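Local atomic coordinates of oligogalacturonate lyase (Yersinia enterocolitica subsp. enterocolitica, PDB entry 3PE7), a protein that cleaves oligogalacturonates, probably derived from pectin, by beta-elimination in the cytoplasm, and is a seven-bladed beta-propeller that binds manganese. Residues 324-336 / 376-388. Numbering follows the deposited sequence.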
# COMPACT_ATOMS: atom_id res chain seq x y z
N VAL A 324 16.28 -5.14 -4.65
CA VAL A 324 16.52 -3.84 -4.03
C VAL A 324 17.34 -3.02 -5.00
O VAL A 324 18.33 -3.52 -5.58
CB VAL A 324 17.21 -3.94 -2.64
CG1 VAL A 324 17.77 -2.57 -2.20
CG2 VAL A 324 16.25 -4.47 -1.61
N PHE A 325 16.93 -1.77 -5.17
CA PHE A 325 17.58 -0.84 -6.09
C PHE A 325 18.29 0.21 -5.27
O PHE A 325 17.65 0.93 -4.49
CB PHE A 325 16.56 -0.20 -7.03
CG PHE A 325 15.69 -1.20 -7.74
CD1 PHE A 325 16.10 -1.77 -8.94
CD2 PHE A 325 14.48 -1.59 -7.19
CE1 PHE A 325 15.31 -2.72 -9.58
CE2 PHE A 325 13.68 -2.53 -7.82
CZ PHE A 325 14.08 -3.10 -9.01
N ASN A 326 19.62 0.27 -5.39
CA ASN A 326 20.40 1.31 -4.72
C ASN A 326 20.48 2.51 -5.63
O ASN A 326 21.14 2.49 -6.68
CB ASN A 326 21.79 0.77 -4.33
CG ASN A 326 22.61 1.78 -3.54
OD1 ASN A 326 22.53 2.99 -3.76
ND2 ASN A 326 23.44 1.27 -2.63
N MET A 327 19.76 3.56 -5.25
CA MET A 327 19.57 4.70 -6.13
C MET A 327 20.75 5.67 -6.08
O MET A 327 20.82 6.59 -6.87
CB MET A 327 18.25 5.43 -5.80
CG MET A 327 17.01 4.51 -5.71
SD MET A 327 16.66 3.50 -7.18
CE MET A 327 16.29 4.80 -8.38
N LYS A 328 21.68 5.46 -5.16
CA LYS A 328 22.89 6.29 -5.10
C LYS A 328 23.94 5.75 -6.07
O LYS A 328 24.66 6.53 -6.72
CB LYS A 328 23.46 6.31 -3.69
CG LYS A 328 22.73 7.21 -2.71
CD LYS A 328 23.41 7.14 -1.35
CE LYS A 328 22.64 7.94 -0.31
NZ LYS A 328 23.23 7.70 1.03
N ASN A 329 23.98 4.42 -6.13
CA ASN A 329 24.92 3.58 -6.88
C ASN A 329 24.46 3.31 -8.32
O ASN A 329 25.27 3.07 -9.22
CB ASN A 329 24.94 2.19 -6.20
CG ASN A 329 26.09 2.01 -5.22
OD1 ASN A 329 26.18 2.70 -4.20
ND2 ASN A 329 26.94 1.05 -5.51
N GLY A 330 23.14 3.26 -8.50
CA GLY A 330 22.57 2.72 -9.72
C GLY A 330 22.65 1.20 -9.80
O GLY A 330 22.51 0.63 -10.88
N THR A 331 22.87 0.54 -8.66
CA THR A 331 22.98 -0.93 -8.65
C THR A 331 21.68 -1.64 -8.27
O THR A 331 20.82 -1.08 -7.59
CB THR A 331 24.10 -1.41 -7.73
OG1 THR A 331 23.89 -0.88 -6.42
CG2 THR A 331 25.48 -0.96 -8.25
N GLN A 332 21.55 -2.87 -8.73
CA GLN A 332 20.35 -3.70 -8.50
C GLN A 332 20.77 -4.98 -7.79
O GLN A 332 21.81 -5.58 -8.13
CB GLN A 332 19.70 -4.04 -9.84
CG GLN A 332 18.48 -4.94 -9.77
CD GLN A 332 17.95 -5.27 -11.16
OE1 GLN A 332 17.56 -4.38 -11.92
NE2 GLN A 332 17.94 -6.56 -11.49
N HIS A 333 19.95 -5.43 -6.85
CA HIS A 333 20.31 -6.53 -5.95
C HIS A 333 19.16 -7.50 -5.79
O HIS A 333 18.07 -7.13 -5.37
CB HIS A 333 20.72 -5.97 -4.58
CG HIS A 333 21.81 -4.96 -4.68
ND1 HIS A 333 23.15 -5.30 -4.59
CD2 HIS A 333 21.78 -3.63 -4.94
CE1 HIS A 333 23.89 -4.22 -4.77
NE2 HIS A 333 23.08 -3.20 -4.99
N ARG A 334 19.42 -8.76 -6.16
CA ARG A 334 18.44 -9.81 -5.95
C ARG A 334 18.65 -10.31 -4.52
O ARG A 334 19.59 -11.05 -4.25
CB ARG A 334 18.67 -10.90 -7.00
CG ARG A 334 17.61 -11.95 -7.04
CD ARG A 334 17.75 -12.75 -8.32
NE ARG A 334 18.79 -13.76 -8.21
CZ ARG A 334 19.08 -14.64 -9.18
NH1 ARG A 334 18.39 -14.63 -10.33
NH2 ARG A 334 20.05 -15.53 -9.00
N VAL A 335 17.79 -9.87 -3.60
CA VAL A 335 18.12 -10.02 -2.18
C VAL A 335 17.58 -11.29 -1.52
O VAL A 335 18.20 -11.85 -0.61
CB VAL A 335 17.76 -8.74 -1.38
CG1 VAL A 335 18.59 -7.55 -1.89
CG2 VAL A 335 16.29 -8.42 -1.47
N ALA A 336 16.42 -11.74 -2.00
CA ALA A 336 15.77 -12.93 -1.46
C ALA A 336 14.60 -13.32 -2.35
O ALA A 336 14.22 -12.57 -3.23
CB ALA A 336 15.29 -12.68 -0.04
N ALA A 376 1.73 -15.60 5.07
CA ALA A 376 2.46 -15.34 6.31
C ALA A 376 3.35 -14.11 6.10
O ALA A 376 3.58 -13.68 4.96
CB ALA A 376 3.32 -16.59 6.72
N LEU A 377 3.84 -13.56 7.20
CA LEU A 377 4.75 -12.41 7.17
C LEU A 377 6.20 -12.85 7.31
O LEU A 377 6.53 -13.74 8.10
CB LEU A 377 4.40 -11.40 8.28
CG LEU A 377 3.21 -10.47 7.95
CD1 LEU A 377 1.88 -11.18 8.19
CD2 LEU A 377 3.31 -9.19 8.74
N TYR A 378 7.06 -12.20 6.53
CA TYR A 378 8.50 -12.49 6.49
C TYR A 378 9.31 -11.21 6.55
O TYR A 378 8.90 -10.18 5.99
CB TYR A 378 8.89 -13.21 5.19
CG TYR A 378 8.17 -14.51 5.00
CD1 TYR A 378 6.86 -14.54 4.52
CD2 TYR A 378 8.79 -15.72 5.35
CE1 TYR A 378 6.17 -15.75 4.38
CE2 TYR A 378 8.11 -16.94 5.21
CZ TYR A 378 6.79 -16.93 4.71
OH TYR A 378 6.12 -18.10 4.57
N LEU A 379 10.46 -11.30 7.21
CA LEU A 379 11.48 -10.25 7.19
C LEU A 379 12.76 -10.82 6.56
O LEU A 379 13.34 -11.78 7.09
CB LEU A 379 11.77 -9.73 8.60
CG LEU A 379 10.70 -8.83 9.24
CD1 LEU A 379 10.95 -8.66 10.75
CD2 LEU A 379 10.68 -7.47 8.51
N ALA A 380 13.19 -10.22 5.46
CA ALA A 380 14.48 -10.60 4.83
C ALA A 380 15.56 -9.57 5.14
O ALA A 380 15.33 -8.37 4.98
CB ALA A 380 14.30 -10.77 3.32
N THR A 381 16.73 -10.03 5.57
CA THR A 381 17.85 -9.15 5.91
C THR A 381 18.63 -8.78 4.68
O THR A 381 19.03 -9.66 3.91
CB THR A 381 18.78 -9.81 6.96
OG1 THR A 381 18.02 -10.07 8.14
CG2 THR A 381 19.94 -8.86 7.34
N LEU A 382 18.80 -7.48 4.45
CA LEU A 382 19.52 -7.05 3.27
C LEU A 382 21.01 -7.41 3.40
O LEU A 382 21.60 -7.19 4.45
CB LEU A 382 19.36 -5.54 3.05
CG LEU A 382 17.94 -4.97 2.82
CD1 LEU A 382 18.09 -3.52 2.37
CD2 LEU A 382 17.12 -5.76 1.82
N PRO A 383 21.59 -8.00 2.33
CA PRO A 383 23.03 -8.30 2.31
C PRO A 383 23.89 -7.05 2.37
O PRO A 383 23.49 -6.00 1.87
CB PRO A 383 23.21 -8.96 0.94
CG PRO A 383 22.16 -8.41 0.09
CD PRO A 383 20.95 -8.28 1.03
N GLU A 384 25.08 -7.16 2.97
CA GLU A 384 26.02 -6.05 3.03
C GLU A 384 26.31 -5.48 1.64
O GLU A 384 26.52 -4.28 1.48
CB GLU A 384 27.34 -6.48 3.71
CG GLU A 384 27.22 -6.77 5.23
CD GLU A 384 28.57 -7.14 5.87
OE1 GLU A 384 29.61 -7.09 5.18
OE2 GLU A 384 28.59 -7.47 7.08
N SER A 385 26.26 -6.35 0.63
CA SER A 385 26.54 -5.98 -0.76
C SER A 385 25.62 -4.90 -1.35
O SER A 385 25.97 -4.26 -2.35
CB SER A 385 26.55 -7.23 -1.65
OG SER A 385 25.34 -7.96 -1.57
N VAL A 386 24.46 -4.67 -0.73
CA VAL A 386 23.58 -3.59 -1.17
C VAL A 386 24.28 -2.24 -1.11
O VAL A 386 24.07 -1.39 -1.97
CB VAL A 386 22.24 -3.56 -0.35
CG1 VAL A 386 21.50 -2.25 -0.54
CG2 VAL A 386 21.35 -4.72 -0.76
N TRP A 387 25.14 -2.06 -0.11
CA TRP A 387 25.87 -0.82 0.10
C TRP A 387 27.35 -0.97 -0.25
O TRP A 387 28.17 -0.15 0.17
CB TRP A 387 25.73 -0.38 1.57
CG TRP A 387 24.31 -0.14 2.00
CD1 TRP A 387 23.59 1.01 1.86
CD2 TRP A 387 23.44 -1.08 2.66
NE1 TRP A 387 22.34 0.86 2.40
CE2 TRP A 387 22.21 -0.41 2.89
CE3 TRP A 387 23.57 -2.42 3.06
CZ2 TRP A 387 21.12 -1.04 3.51
CZ3 TRP A 387 22.49 -3.04 3.69
CH2 TRP A 387 21.27 -2.35 3.90
N LYS A 388 27.67 -2.01 -1.02
CA LYS A 388 29.05 -2.50 -1.22
C LYS A 388 29.79 -2.74 0.10
O LYS A 388 30.06 -3.89 0.50
CB LYS A 388 29.85 -1.56 -2.14
CG LYS A 388 29.25 -1.34 -3.52
CD LYS A 388 30.35 -0.96 -4.51
CE LYS A 388 29.79 -0.44 -5.85
NZ LYS A 388 28.90 -1.43 -6.55
O HOH W 1 25.95 -1.16 -4.12
O HOH W 2 23.88 -7.75 -3.68
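V386 sits against the 324-326/331-336 hairpin and makes the largest share of the contact. Its CA lies over one face of the H333 ring, 3.8 Å from the ring centroid, in a CH-pi contact. Its CG1 meets V324 CG1, and its CG2 lies 4.1 Å from V335 CG1. Toward the strand 376-381, L382 CD2 packs on V324 CG2 at 3.8 Å, P383 CD touches V335 CG1, and the CB atoms of A336 and A380 meet.

A direct hydrogen bond runs from N326 ND2 to V386 O, 2.8 Å long with an N-H...O angle of 161°. The acceptor lies nearly in the amide plane. N326 CG is anti to its backbone N (chi1 -176°), which directs the amide at the C-terminal turn. Its OD1 accepts from K328 N, an Asx turn, and from N329 N above the carbonyl plane, an Asx motif; the two bonds hold the amide in place. Water 1 also donates to V386 O and joins it to T331 OG1. That hydroxyl is hydrogen-bonded to H333 NE2, while water 2 links H333 ND1 to S385 OG.

L296, on strand 296-301 of the hairpin's own blade, also touches V386 and W387. The C-terminal 3-10 turn 384-386 follows strand 376-381 of one blade and packs on the outer hairpin of the adjacent blade, an inter-blade contact of the seven-bladed beta-propeller, away from the metal sites.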